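Local coordinates for conserved hypothetical protein MTH1747 (Methanothermobacter thermautotrophicus, PDB 1I36) that is of unknown function but binds NADP in a Rossmann-type domain and structurally resembles 3-hydroxyacid dehydrogenases, at residues 10-15 and 61-66; 67-72 and 84-89; 71-76 and 96-101; 106-111 and 133-138. The protein carries 1 engineered substitution. All coordinates share one frame; numbering follows the deposited sequence.

Overall arrangement
From the N terminus, interaction 1 closes first, bringing the start of helix 10-21 against the end of strand 59-62, a loop of 45 intervening residues. Interactions 2 and 3 then both set out from helix 69-77, sharing Gly-71 and Ala-72. Interaction 2 closes the short helix-to-strand half of a beta-alpha-beta unit, packing helix 69-77 on strand 83-86, and interaction 3 runs on to helix 92-101, so their spans overlap without nesting. Interaction 4 follows in series and joins strand 106-112 to helix 132-136. Strands 59-62, 83-86 and 106-112 are consecutive in one sheet, which links interactions 1, 2 and 4. NADP is touched by both interaction 1 and interaction 2, whose centres lie about 9 Å apart.

Interaction 1 (10-15 and 61-66); sequences EVAQTL and ISAVTP. With NAP (NADP nicotinamide-adenine-dinucleotide phosphate), chain C.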
# COMPACT_ATOMS: atom_id res chain seq x y z
N GLU A 10 12.36 -18.73 23.06
CA GLU A 10 11.50 -17.59 23.37
C GLU A 10 10.01 -17.84 23.19
O GLU A 10 9.21 -17.44 24.03
CB GLU A 10 11.92 -16.36 22.56
CG GLU A 10 11.03 -15.16 22.85
CD GLU A 10 11.60 -13.84 22.36
OE1 GLU A 10 12.09 -13.76 21.22
OE2 GLU A 10 11.54 -12.85 23.13
N VAL A 11 9.63 -18.42 22.05
CA VAL A 11 8.21 -18.72 21.81
C VAL A 11 7.67 -19.71 22.83
O VAL A 11 6.66 -19.44 23.49
CB VAL A 11 8.02 -19.29 20.41
CG1 VAL A 11 6.59 -19.82 20.24
CG2 VAL A 11 8.33 -18.19 19.40
N ALA A 12 8.33 -20.85 22.97
CA ALA A 12 7.91 -21.89 23.91
C ALA A 12 7.80 -21.35 25.34
O ALA A 12 6.84 -21.64 26.05
CB ALA A 12 8.90 -23.07 23.88
N GLN A 13 8.79 -20.57 25.77
CA GLN A 13 8.77 -20.01 27.13
C GLN A 13 7.53 -19.15 27.34
O GLN A 13 6.84 -19.29 28.34
CB GLN A 13 10.00 -19.15 27.39
CG GLN A 13 10.02 -18.51 28.81
CD GLN A 13 11.27 -17.66 29.09
OE1 GLN A 13 11.99 -17.26 28.17
NE2 GLN A 13 11.50 -17.34 30.37
N THR A 14 7.29 -18.23 26.42
CA THR A 14 6.15 -17.33 26.48
C THR A 14 4.82 -18.07 26.60
O THR A 14 4.03 -17.79 27.50
CB THR A 14 6.15 -16.41 25.25
OG1 THR A 14 7.40 -15.70 25.21
CG2 THR A 14 5.03 -15.41 25.32
N LEU A 15 4.58 -19.01 25.68
CA LEU A 15 3.35 -19.80 25.67
C LEU A 15 3.27 -20.75 26.86
O LEU A 15 2.22 -20.86 27.48
CB LEU A 15 3.25 -20.63 24.38
CG LEU A 15 3.25 -19.83 23.07
CD1 LEU A 15 3.20 -20.76 21.85
CD2 LEU A 15 2.06 -18.88 23.07
N ILE A 61 3.73 -29.07 20.67
CA ILE A 61 4.05 -27.87 19.90
C ILE A 61 5.54 -27.85 19.56
O ILE A 61 6.39 -27.98 20.44
CB ILE A 61 3.71 -26.58 20.72
CG1 ILE A 61 2.18 -26.50 21.00
CG2 ILE A 61 4.16 -25.34 19.96
CD1 ILE A 61 1.80 -25.41 22.00
N SER A 62 5.84 -27.69 18.27
CA SER A 62 7.20 -27.63 17.76
C SER A 62 7.55 -26.15 17.57
O SER A 62 6.98 -25.49 16.70
CB SER A 62 7.27 -28.33 16.39
OG SER A 62 8.56 -28.15 15.81
N ALA A 63 8.47 -25.64 18.38
CA ALA A 63 8.89 -24.25 18.34
C ALA A 63 10.42 -24.27 18.38
O ALA A 63 11.04 -23.94 19.40
CB ALA A 63 8.33 -23.50 19.54
N VAL A 64 11.00 -24.82 17.32
CA VAL A 64 12.45 -24.95 17.22
C VAL A 64 12.93 -23.85 16.27
O VAL A 64 12.50 -22.72 16.41
CB VAL A 64 12.82 -26.37 16.70
CG1 VAL A 64 12.50 -27.38 17.79
CG2 VAL A 64 12.00 -26.72 15.44
N THR A 65 13.87 -24.14 15.36
CA THR A 65 14.30 -23.11 14.40
C THR A 65 13.86 -23.58 13.01
O THR A 65 13.59 -24.77 12.80
CB THR A 65 15.84 -22.90 14.46
OG1 THR A 65 16.50 -24.11 14.08
CG2 THR A 65 16.25 -22.53 15.87
N PRO A 66 13.74 -22.66 12.03
CA PRO A 66 13.30 -23.12 10.71
C PRO A 66 14.13 -24.27 10.10
O PRO A 66 13.56 -25.18 9.49
CB PRO A 66 13.40 -21.85 9.85
CG PRO A 66 13.00 -20.78 10.85
CD PRO A 66 13.83 -21.19 12.08
PA NAP C . 14.92 -19.65 20.03
O1A NAP C . 15.56 -19.73 18.72
O2A NAP C . 14.30 -18.61 20.82
O5B NAP C . 14.32 -21.14 20.47
C5B NAP C . 14.33 -22.47 19.68
C4B NAP C . 14.84 -23.32 20.75
O4B NAP C . 14.74 -24.70 19.90
C3B NAP C . 16.00 -23.69 20.97
O3B NAP C . 15.64 -23.34 22.24
C2B NAP C . 16.90 -24.86 20.97
O2B NAP C . 17.53 -25.51 21.84
C1B NAP C . 15.86 -25.56 20.33
N9A NAP C . 16.36 -26.41 19.23
C8A NAP C . 17.23 -26.30 18.14
N7A NAP C . 17.37 -27.44 17.51
C5A NAP C . 16.57 -28.34 18.18
C6A NAP C . 16.29 -29.74 17.99
N6A NAP C . 16.84 -30.44 17.00
N1A NAP C . 15.41 -30.35 18.87
C2A NAP C . 14.83 -29.65 19.89
N3A NAP C . 15.06 -28.34 20.13
C4A NAP C . 15.94 -27.74 19.22
O3 NAP C . 13.67 -19.46 18.94
PN NAP C . 12.11 -18.78 19.03
O1N NAP C . 12.23 -17.29 18.94
O2N NAP C . 11.57 -19.37 20.26
O5D NAP C . 11.18 -19.28 17.85
C5D NAP C . 10.84 -20.69 17.70
C4D NAP C . 10.16 -20.86 16.36
O4D NAP C . 8.99 -20.03 16.11
C3D NAP C . 11.07 -20.59 15.13
O3D NAP C . 10.91 -21.52 14.01
C2D NAP C . 10.78 -19.19 14.71
O2D NAP C . 11.06 -18.94 13.37
C1D NAP C . 9.28 -19.07 15.08
N1N NAP C . 8.84 -17.69 15.36
C2N NAP C . 9.42 -16.96 16.41
C3N NAP C . 8.91 -15.64 16.60
C7N NAP C . 9.42 -14.77 17.65
O7N NAP C . 8.96 -13.62 17.82
N7N NAP C . 10.41 -15.17 18.49
C4N NAP C . 7.88 -15.16 15.77
C5N NAP C . 7.33 -15.89 14.76
C6N NAP C . 7.81 -17.15 14.56
P2B NAP C . 19.10 -25.00 22.01
O1X NAP C . 19.13 -23.66 22.69
O2X NAP C . 19.60 -26.07 22.83
O3X NAP C . 19.63 -24.87 20.67
O HOH W 1 10.71 -21.78 21.29
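Ala-63, to which Ile-61 and Ser-62 lead at the end of strand 59-62, turns its methyl group toward the first turn of helix 10-21. Its CB lies 4.1 Å from CG1 of Val-11 and 4.4 Å from CB of Ala-12; the CA atoms of Ala-12 and Ala-63 are 6.1 Å apart, a closeness consistent with a methyl group on each side. A water spans the polar part of the junction: it donates to O of Ala-63 (2.9 Å), accepts from N of Ala-12 and donates again to O2N of NADP. That phosphate oxygen also takes N-H of Val-11 (N to O2N 2.8 Å, 170°), while N of Glu-10 makes a nearly straight bond to O2A on the other phosphate (3.0 Å, 175°). Amides at a helix N terminus holding the pyrophosphate are the hallmark of a Rossmann-type site, where the helix end would favour the negative charge. Val-11 sets CG2 beside its own backbone N, and this branch reaches C2N of the nicotinamide ring at 3.4 Å. Further along, CG1 of Val-64 packs 3.6 Å from N3A of the adenine, and the Pro-66 ring borders the nicotinamide ribose hydroxyls. Strand 59-62 is held by backbone hydrogen bonds between strands 2-6 and 83-86; Ala-12 rests on Phe-5, and Val-116 of helix 116-119 packs against Val-11.

Interaction 2 (67-72 and 84-89); sequences GVALGA and YVDINN. With NAP (NADP nicotinamide-adenine-dinucleotide phosphate), chain C.
The methyl group of Ala-69, in the first turn of helix 69-77, rests on the side-chain amide of Asn-88, with CB 3.7 Å from ND2. Beyond that nitrogen lies the Asp-86 carboxylate, whose OD2 is 4.2 Å from the same CB. Tyr-84 meets the helix one turn further on: its ring stretches away from the strand with CG opposite the backbone N (chi1 -174°), carrying OH to 3.7 Å from C and 4.0 Å from CB of Ala-72. Helix and strand belong to the beta-alpha-beta unit 59-62, 69-77, 83-86 of the Rossmann-type domain, and the turn at the strand's C-terminal end faces the cofactor. Asp-86 holds this turn: its OD1 accepts from N of Asn-88 (2.9 Å) in an Asx turn, meeting the N-H on its anti side, 32° out of the carboxylate plane. Asn-88 ND2 hydrogen-bonds OG of Ser-62 and makes weaker bonds to both Asp-86 oxygens, which together should hold the amide in this rotation. OD1 of Asn-88 accepts from the ribose hydroxyl O3D of NADP (2.9 Å), the amide being swung beside its own backbone N (chi1 -56°). Nearby, CG1 of Val-68 comes within 3.3 Å of N6A of the adenine.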
# COMPACT_ATOMS: atom_id res chain seq x y z
N GLY A 67 15.45 -24.21 10.27
CA GLY A 67 16.31 -25.24 9.71
C GLY A 67 16.21 -26.61 10.37
O GLY A 67 16.72 -27.59 9.85
N VAL A 68 15.49 -26.68 11.49
CA VAL A 68 15.35 -27.92 12.28
C VAL A 68 13.91 -28.48 12.23
O VAL A 68 13.67 -29.61 12.64
CB VAL A 68 15.72 -27.59 13.79
CG1 VAL A 68 15.27 -28.67 14.75
CG2 VAL A 68 17.23 -27.38 13.92
N ALA A 69 12.96 -27.70 11.71
CA ALA A 69 11.55 -28.07 11.67
C ALA A 69 11.21 -29.42 11.02
O ALA A 69 10.44 -30.20 11.58
CB ALA A 69 10.73 -26.93 11.01
N LEU A 70 11.78 -29.71 9.86
CA LEU A 70 11.47 -30.99 9.21
C LEU A 70 12.03 -32.16 10.00
O LEU A 70 11.35 -33.17 10.16
CB LEU A 70 11.98 -31.07 7.78
CG LEU A 70 11.16 -30.34 6.73
CD1 LEU A 70 11.87 -30.54 5.35
CD2 LEU A 70 9.71 -30.87 6.71
N GLY A 71 13.27 -32.02 10.48
CA GLY A 71 13.86 -33.09 11.26
C GLY A 71 13.08 -33.37 12.54
O GLY A 71 12.95 -34.53 12.95
N ALA A 72 12.61 -32.31 13.20
CA ALA A 72 11.82 -32.46 14.42
C ALA A 72 10.53 -33.21 14.10
O ALA A 72 10.12 -34.06 14.86
CB ALA A 72 11.49 -31.08 15.01
N TYR A 84 -0.12 -32.22 16.56
CA TYR A 84 1.23 -31.68 16.42
C TYR A 84 1.06 -30.27 15.80
O TYR A 84 0.50 -30.12 14.71
CB TYR A 84 2.03 -32.57 15.47
CG TYR A 84 3.49 -32.16 15.37
CD1 TYR A 84 3.92 -31.27 14.37
CD2 TYR A 84 4.44 -32.71 16.21
CE1 TYR A 84 5.26 -30.95 14.20
CE2 TYR A 84 5.79 -32.41 16.07
CZ TYR A 84 6.19 -31.53 15.06
OH TYR A 84 7.51 -31.25 14.91
N VAL A 85 1.45 -29.27 16.56
CA VAL A 85 1.33 -27.87 16.19
C VAL A 85 2.68 -27.30 15.80
O VAL A 85 3.57 -27.18 16.62
CB VAL A 85 0.75 -27.07 17.36
CG1 VAL A 85 0.43 -25.64 16.94
CG2 VAL A 85 -0.54 -27.77 17.85
N ASP A 86 2.85 -27.02 14.52
CA ASP A 86 4.11 -26.47 14.04
C ASP A 86 3.98 -24.94 13.97
O ASP A 86 3.18 -24.40 13.20
CB ASP A 86 4.49 -27.08 12.69
CG ASP A 86 5.92 -26.70 12.28
OD1 ASP A 86 6.23 -25.50 12.16
OD2 ASP A 86 6.75 -27.60 12.08
N ILE A 87 4.81 -24.26 14.75
CA ILE A 87 4.76 -22.82 14.80
C ILE A 87 6.05 -22.19 14.27
O ILE A 87 6.26 -20.99 14.39
CB ILE A 87 4.40 -22.35 16.25
CG1 ILE A 87 3.74 -20.98 16.24
CG2 ILE A 87 5.65 -22.39 17.16
CD1 ILE A 87 3.01 -20.66 17.57
N ASN A 88 6.82 -22.98 13.54
CA ASN A 88 8.08 -22.49 12.99
C ASN A 88 7.92 -21.60 11.74
O ASN A 88 6.97 -21.76 10.96
CB ASN A 88 9.02 -23.64 12.68
CG ASN A 88 9.28 -24.52 13.89
OD1 ASN A 88 9.92 -24.10 14.84
ND2 ASN A 88 8.74 -25.73 13.87
N ASN A 89 8.86 -20.70 11.54
CA ASN A 89 8.79 -19.83 10.37
C ASN A 89 9.37 -20.55 9.17
O ASN A 89 10.54 -20.39 8.85
CB ASN A 89 9.53 -18.50 10.59
CG ASN A 89 9.40 -17.55 9.40
OD1 ASN A 89 8.37 -17.55 8.71
ND2 ASN A 89 10.45 -16.78 9.14
PA NAP C . 14.92 -19.65 20.03
O1A NAP C . 15.56 -19.73 18.72
O2A NAP C . 14.30 -18.61 20.82
O5B NAP C . 14.32 -21.14 20.47
C5B NAP C . 14.33 -22.47 19.68
C4B NAP C . 14.84 -23.32 20.75
O4B NAP C . 14.74 -24.70 19.90
C3B NAP C . 16.00 -23.69 20.97
O3B NAP C . 15.64 -23.34 22.24
C2B NAP C . 16.90 -24.86 20.97
O2B NAP C . 17.53 -25.51 21.84
C1B NAP C . 15.86 -25.56 20.33
N9A NAP C . 16.36 -26.41 19.23
C8A NAP C . 17.23 -26.30 18.14
N7A NAP C . 17.37 -27.44 17.51
C5A NAP C . 16.57 -28.34 18.18
C6A NAP C . 16.29 -29.74 17.99
N6A NAP C . 16.84 -30.44 17.00
N1A NAP C . 15.41 -30.35 18.87
C2A NAP C . 14.83 -29.65 19.89
N3A NAP C . 15.06 -28.34 20.13
C4A NAP C . 15.94 -27.74 19.22
O3 NAP C . 13.67 -19.46 18.94
PN NAP C . 12.11 -18.78 19.03
O1N NAP C . 12.23 -17.29 18.94
O2N NAP C . 11.57 -19.37 20.26
O5D NAP C . 11.18 -19.28 17.85
C5D NAP C . 10.84 -20.69 17.70
C4D NAP C . 10.16 -20.86 16.36
O4D NAP C . 8.99 -20.03 16.11
C3D NAP C . 11.07 -20.59 15.13
O3D NAP C . 10.91 -21.52 14.01
C2D NAP C . 10.78 -19.19 14.71
O2D NAP C . 11.06 -18.94 13.37
C1D NAP C . 9.28 -19.07 15.08
N1N NAP C . 8.84 -17.69 15.36
C2N NAP C . 9.42 -16.96 16.41
C3N NAP C . 8.91 -15.64 16.60
C7N NAP C . 9.42 -14.77 17.65
O7N NAP C . 8.96 -13.62 17.82
N7N NAP C . 10.41 -15.17 18.49
C4N NAP C . 7.88 -15.16 15.77
C5N NAP C . 7.33 -15.89 14.76
C6N NAP C . 7.81 -17.15 14.56
P2B NAP C . 19.10 -25.00 22.01
O1X NAP C . 19.13 -23.66 22.69
O2X NAP C . 19.60 -26.07 22.83
O3X NAP C . 19.63 -24.87 20.67

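Interaction 3 (71-76 and 96-101); sequences GAARRA and RMASSL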
# COMPACT_ATOMS: atom_id res chain seq x y z
N GLY A 71 13.27 -32.02 10.48
CA GLY A 71 13.86 -33.09 11.26
C GLY A 71 13.08 -33.37 12.54
O GLY A 71 12.95 -34.53 12.95
N ALA A 72 12.61 -32.31 13.20
CA ALA A 72 11.82 -32.46 14.42
C ALA A 72 10.53 -33.21 14.10
O ALA A 72 10.12 -34.06 14.86
CB ALA A 72 11.49 -31.08 15.01
N ALA A 73 9.88 -32.87 12.98
CA ALA A 73 8.64 -33.55 12.62
C ALA A 73 8.88 -35.03 12.29
O ALA A 73 8.04 -35.89 12.59
CB ALA A 73 7.98 -32.84 11.42
N ARG A 74 9.96 -35.32 11.56
CA ARG A 74 10.29 -36.70 11.22
C ARG A 74 10.39 -37.50 12.53
O ARG A 74 9.75 -38.53 12.67
CB ARG A 74 11.62 -36.77 10.44
CG ARG A 74 12.20 -38.21 10.29
CD ARG A 74 11.37 -39.06 9.37
NE ARG A 74 11.60 -38.72 7.97
CZ ARG A 74 11.06 -39.36 6.94
NH1 ARG A 74 10.25 -40.39 7.13
NH2 ARG A 74 11.36 -38.99 5.71
N ARG A 75 11.13 -36.98 13.51
CA ARG A 75 11.28 -37.69 14.79
C ARG A 75 9.98 -37.82 15.58
O ARG A 75 9.67 -38.88 16.11
CB ARG A 75 12.31 -37.00 15.68
CG ARG A 75 13.74 -37.21 15.22
CD ARG A 75 14.73 -36.62 16.22
NE ARG A 75 14.70 -35.16 16.20
CZ ARG A 75 15.35 -34.40 15.32
NH1 ARG A 75 16.11 -34.96 14.39
NH2 ARG A 75 15.21 -33.08 15.35
N ALA A 76 9.24 -36.72 15.67
CA ALA A 76 7.98 -36.74 16.42
C ALA A 76 6.90 -37.58 15.71
O ALA A 76 6.14 -38.31 16.36
CB ALA A 76 7.51 -35.31 16.62
N ARG A 96 3.51 -28.24 4.63
CA ARG A 96 2.75 -29.35 4.05
C ARG A 96 3.58 -30.64 4.14
O ARG A 96 3.04 -31.71 4.41
CB ARG A 96 2.36 -29.06 2.59
CG ARG A 96 1.37 -27.88 2.41
CD ARG A 96 0.90 -27.70 0.94
NE ARG A 96 0.20 -26.42 0.82
CZ ARG A 96 0.75 -25.30 0.37
NH1 ARG A 96 2.00 -25.29 -0.05
NH2 ARG A 96 0.11 -24.14 0.51
N MET A 97 4.90 -30.54 3.94
CA MET A 97 5.79 -31.71 4.04
C MET A 97 5.92 -32.14 5.49
O MET A 97 5.96 -33.34 5.80
CB MET A 97 7.15 -31.39 3.40
CG MET A 97 7.01 -31.19 1.89
SD MET A 97 6.21 -32.62 1.01
CE MET A 97 4.67 -32.07 0.84
N ALA A 98 6.03 -31.17 6.41
CA ALA A 98 6.10 -31.52 7.82
C ALA A 98 4.81 -32.24 8.22
O ALA A 98 4.85 -33.20 9.00
CB ALA A 98 6.30 -30.27 8.68
N SER A 99 3.69 -31.80 7.67
CA SER A 99 2.40 -32.47 7.91
C SER A 99 2.46 -33.95 7.48
O SER A 99 1.96 -34.83 8.19
CB SER A 99 1.29 -31.81 7.10
OG SER A 99 0.05 -32.30 7.56
N SER A 100 3.04 -34.23 6.32
CA SER A 100 3.12 -35.61 5.85
C SER A 100 3.95 -36.52 6.75
O SER A 100 3.79 -37.74 6.73
CB SER A 100 3.61 -35.67 4.40
OG SER A 100 4.98 -35.30 4.33
N LEU A 101 4.83 -35.92 7.56
CA LEU A 101 5.69 -36.63 8.52
C LEU A 101 4.98 -37.04 9.81
O LEU A 101 5.46 -37.90 10.55
CB LEU A 101 6.92 -35.77 8.84
CG LEU A 101 7.85 -35.67 7.62
CD1 LEU A 101 9.03 -34.69 7.91
CD2 LEU A 101 8.39 -37.07 7.28
O HOH W 2 7.81 -39.34 10.94
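Leu-101 lays its CD2 methyl over one face of the Arg-74 guanidinium, 3.5 Å from CZ and above the centre of the group. The arginine achieves this by folding: its chain bends at both chi2 (70°) and chi3 (76°), which brings one flat face of the guanidinium against the leucine methyl. The two side chains cross at about a right angle. In Leu-101 the CG carbon sits beside the backbone N, and the branches divide the work, CD2 taking the guanidinium while CD1 approaches N of Arg-74 at 3.8 Å. Deeper in, CB of Ala-73 packs 4.0 Å from CB of Leu-101 and 4.1 Å from CB of Ala-98. A water joins the two backbones, donating to O of Arg-74 (2.7 Å) and to O of Leu-101 (2.8 Å). The axes of the two short helical segments approach to 8.5 Å and are inclined by 18°, nearly parallel, a closeness that suits the alanines between them. Both helices lie over the sheet: Tyr-84 of strand 83-86 touches Ala-72, Ala-73 and Ala-76, while Phe-107 of strand 106-112 touches Ala-98 and Ser-99. On the far flank of helix 69-77, Arg-75 meets helix 51-55 and touches NADP.

Interaction 4 (106-111 and 133-138); sequences GFVDAA and EEFMKL
Phe-135 of helix 132-136 sets its ring against Val-108 and Ala-110 of strand 106-112, two residues whose side chains emerge on the same face of the strand. Neighbouring ring atoms do the touching: CD2 lies 4.0 Å from CG1 of Val-108, and CE2 lies 4.0 Å from CB of Ala-110. Both aliphatic groups approach the ring obliquely, and the valine and phenylalanine side chains likewise cross at a slant. The ring reaches this far because its CG is set opposite the backbone N (chi1 169°), extending the side chain from the helix and bridging the 7.5 Å that separates the CA atoms of Val-108 and Phe-135. In Val-108 the CG1 branch is also the one placed opposite the backbone N. Within segment 133-138 itself, NZ of Lys-137 forms a salt bridge with OE1 of Glu-134 (2.8 Å), arriving on the syn side and 24° out of the carboxylate plane. The helix belongs to the crossover between strands 124-128 and 144-147, which are parallel neighbours in the mixed sheet. Strand 124-128 in turn runs antiparallel to strand 106-112, so Phe-135 reaches across it, touching Ala-127 on the way as well as Ile-145 of strand 144-147. Asp-109, directed away from segment 133-138, hydrogen-bonds through OD1 to OG of Ser-156. Phe-107, on the other face of strand 106-112, packs on helix 92-101, and the strand is thus covered by helices on its two faces.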
# COMPACT_ATOMS: atom_id res chain seq x y z
N GLY A 106 -2.70 -35.60 14.22
CA GLY A 106 -3.28 -34.50 13.47
C GLY A 106 -2.23 -33.40 13.44
O GLY A 106 -1.47 -33.23 14.39
N PHE A 107 -2.16 -32.67 12.33
CA PHE A 107 -1.17 -31.61 12.21
C PHE A 107 -1.88 -30.27 12.13
O PHE A 107 -2.84 -30.13 11.39
CB PHE A 107 -0.34 -31.80 10.95
CG PHE A 107 0.75 -30.77 10.78
CD1 PHE A 107 0.48 -29.53 10.22
CD2 PHE A 107 2.05 -31.07 11.11
CE1 PHE A 107 1.51 -28.60 9.98
CE2 PHE A 107 3.10 -30.14 10.88
CZ PHE A 107 2.81 -28.91 10.31
N VAL A 108 -1.35 -29.28 12.83
CA VAL A 108 -1.90 -27.92 12.81
C VAL A 108 -0.80 -26.93 12.43
O VAL A 108 0.28 -26.94 13.01
CB VAL A 108 -2.44 -27.52 14.21
CG1 VAL A 108 -2.94 -26.04 14.20
CG2 VAL A 108 -3.66 -28.44 14.56
N ASP A 109 -1.08 -26.11 11.42
CA ASP A 109 -0.11 -25.07 10.97
C ASP A 109 -0.49 -23.84 11.83
O ASP A 109 -1.57 -23.31 11.64
CB ASP A 109 -0.38 -24.79 9.49
CG ASP A 109 0.44 -23.65 8.93
OD1 ASP A 109 1.36 -23.15 9.62
OD2 ASP A 109 0.15 -23.25 7.79
N ALA A 110 0.33 -23.46 12.81
CA ALA A 110 0.01 -22.26 13.61
C ALA A 110 0.96 -21.17 13.12
O ALA A 110 2.11 -21.46 12.84
CB ALA A 110 0.26 -22.53 15.11
N ALA A 111 0.51 -19.92 13.04
CA ALA A 111 1.38 -18.83 12.59
C ALA A 111 1.19 -17.65 13.54
O ALA A 111 0.06 -17.18 13.75
CB ALA A 111 1.03 -18.41 11.14
N GLU A 133 -9.32 -26.35 15.23
CA GLU A 133 -10.31 -26.05 16.26
C GLU A 133 -9.93 -26.70 17.58
O GLU A 133 -10.16 -26.14 18.65
CB GLU A 133 -11.68 -26.60 15.85
CG GLU A 133 -12.39 -25.84 14.77
CD GLU A 133 -13.81 -26.35 14.60
OE1 GLU A 133 -14.55 -26.42 15.63
OE2 GLU A 133 -14.19 -26.72 13.46
N GLU A 134 -9.33 -27.88 17.51
CA GLU A 134 -8.93 -28.59 18.72
C GLU A 134 -7.76 -27.87 19.42
O GLU A 134 -7.73 -27.76 20.65
CB GLU A 134 -8.59 -30.04 18.38
CG GLU A 134 -8.24 -30.95 19.56
CD GLU A 134 -9.36 -31.14 20.57
OE1 GLU A 134 -10.56 -31.07 20.18
OE2 GLU A 134 -9.02 -31.37 21.76
N PHE A 135 -6.83 -27.31 18.63
CA PHE A 135 -5.70 -26.56 19.17
C PHE A 135 -6.27 -25.27 19.80
O PHE A 135 -5.82 -24.83 20.85
CB PHE A 135 -4.76 -26.20 18.00
CG PHE A 135 -3.68 -25.19 18.35
CD1 PHE A 135 -2.83 -25.39 19.43
CD2 PHE A 135 -3.51 -24.05 17.57
CE1 PHE A 135 -1.85 -24.47 19.74
CE2 PHE A 135 -2.53 -23.14 17.86
CZ PHE A 135 -1.69 -23.33 18.95
N MET A 136 -7.29 -24.69 19.16
CA MET A 136 -7.91 -23.44 19.62
C MET A 136 -8.54 -23.55 21.02
O MET A 136 -8.74 -22.53 21.69
CB MET A 136 -8.93 -22.94 18.59
CG MET A 136 -9.32 -21.45 18.80
SD MET A 136 -10.46 -20.83 17.57
CE MET A 136 -11.24 -19.46 18.46
N LYS A 137 -8.80 -24.77 21.48
CA LYS A 137 -9.31 -24.99 22.83
C LYS A 137 -8.30 -24.47 23.86
O LYS A 137 -8.69 -24.16 24.99
CB LYS A 137 -9.58 -26.48 23.05
CG LYS A 137 -10.85 -26.94 22.33
CD LYS A 137 -11.17 -28.42 22.52
CE LYS A 137 -12.50 -28.75 21.82
NZ LYS A 137 -12.77 -30.22 21.76
N LEU A 138 -7.03 -24.34 23.48
CA LEU A 138 -6.02 -23.80 24.41
C LEU A 138 -6.32 -22.33 24.76
O LEU A 138 -5.68 -21.75 25.64
CB LEU A 138 -4.60 -23.95 23.84
CG LEU A 138 -4.11 -25.42 23.76
CD1 LEU A 138 -2.65 -25.52 23.30
CD2 LEU A 138 -4.28 -26.08 25.11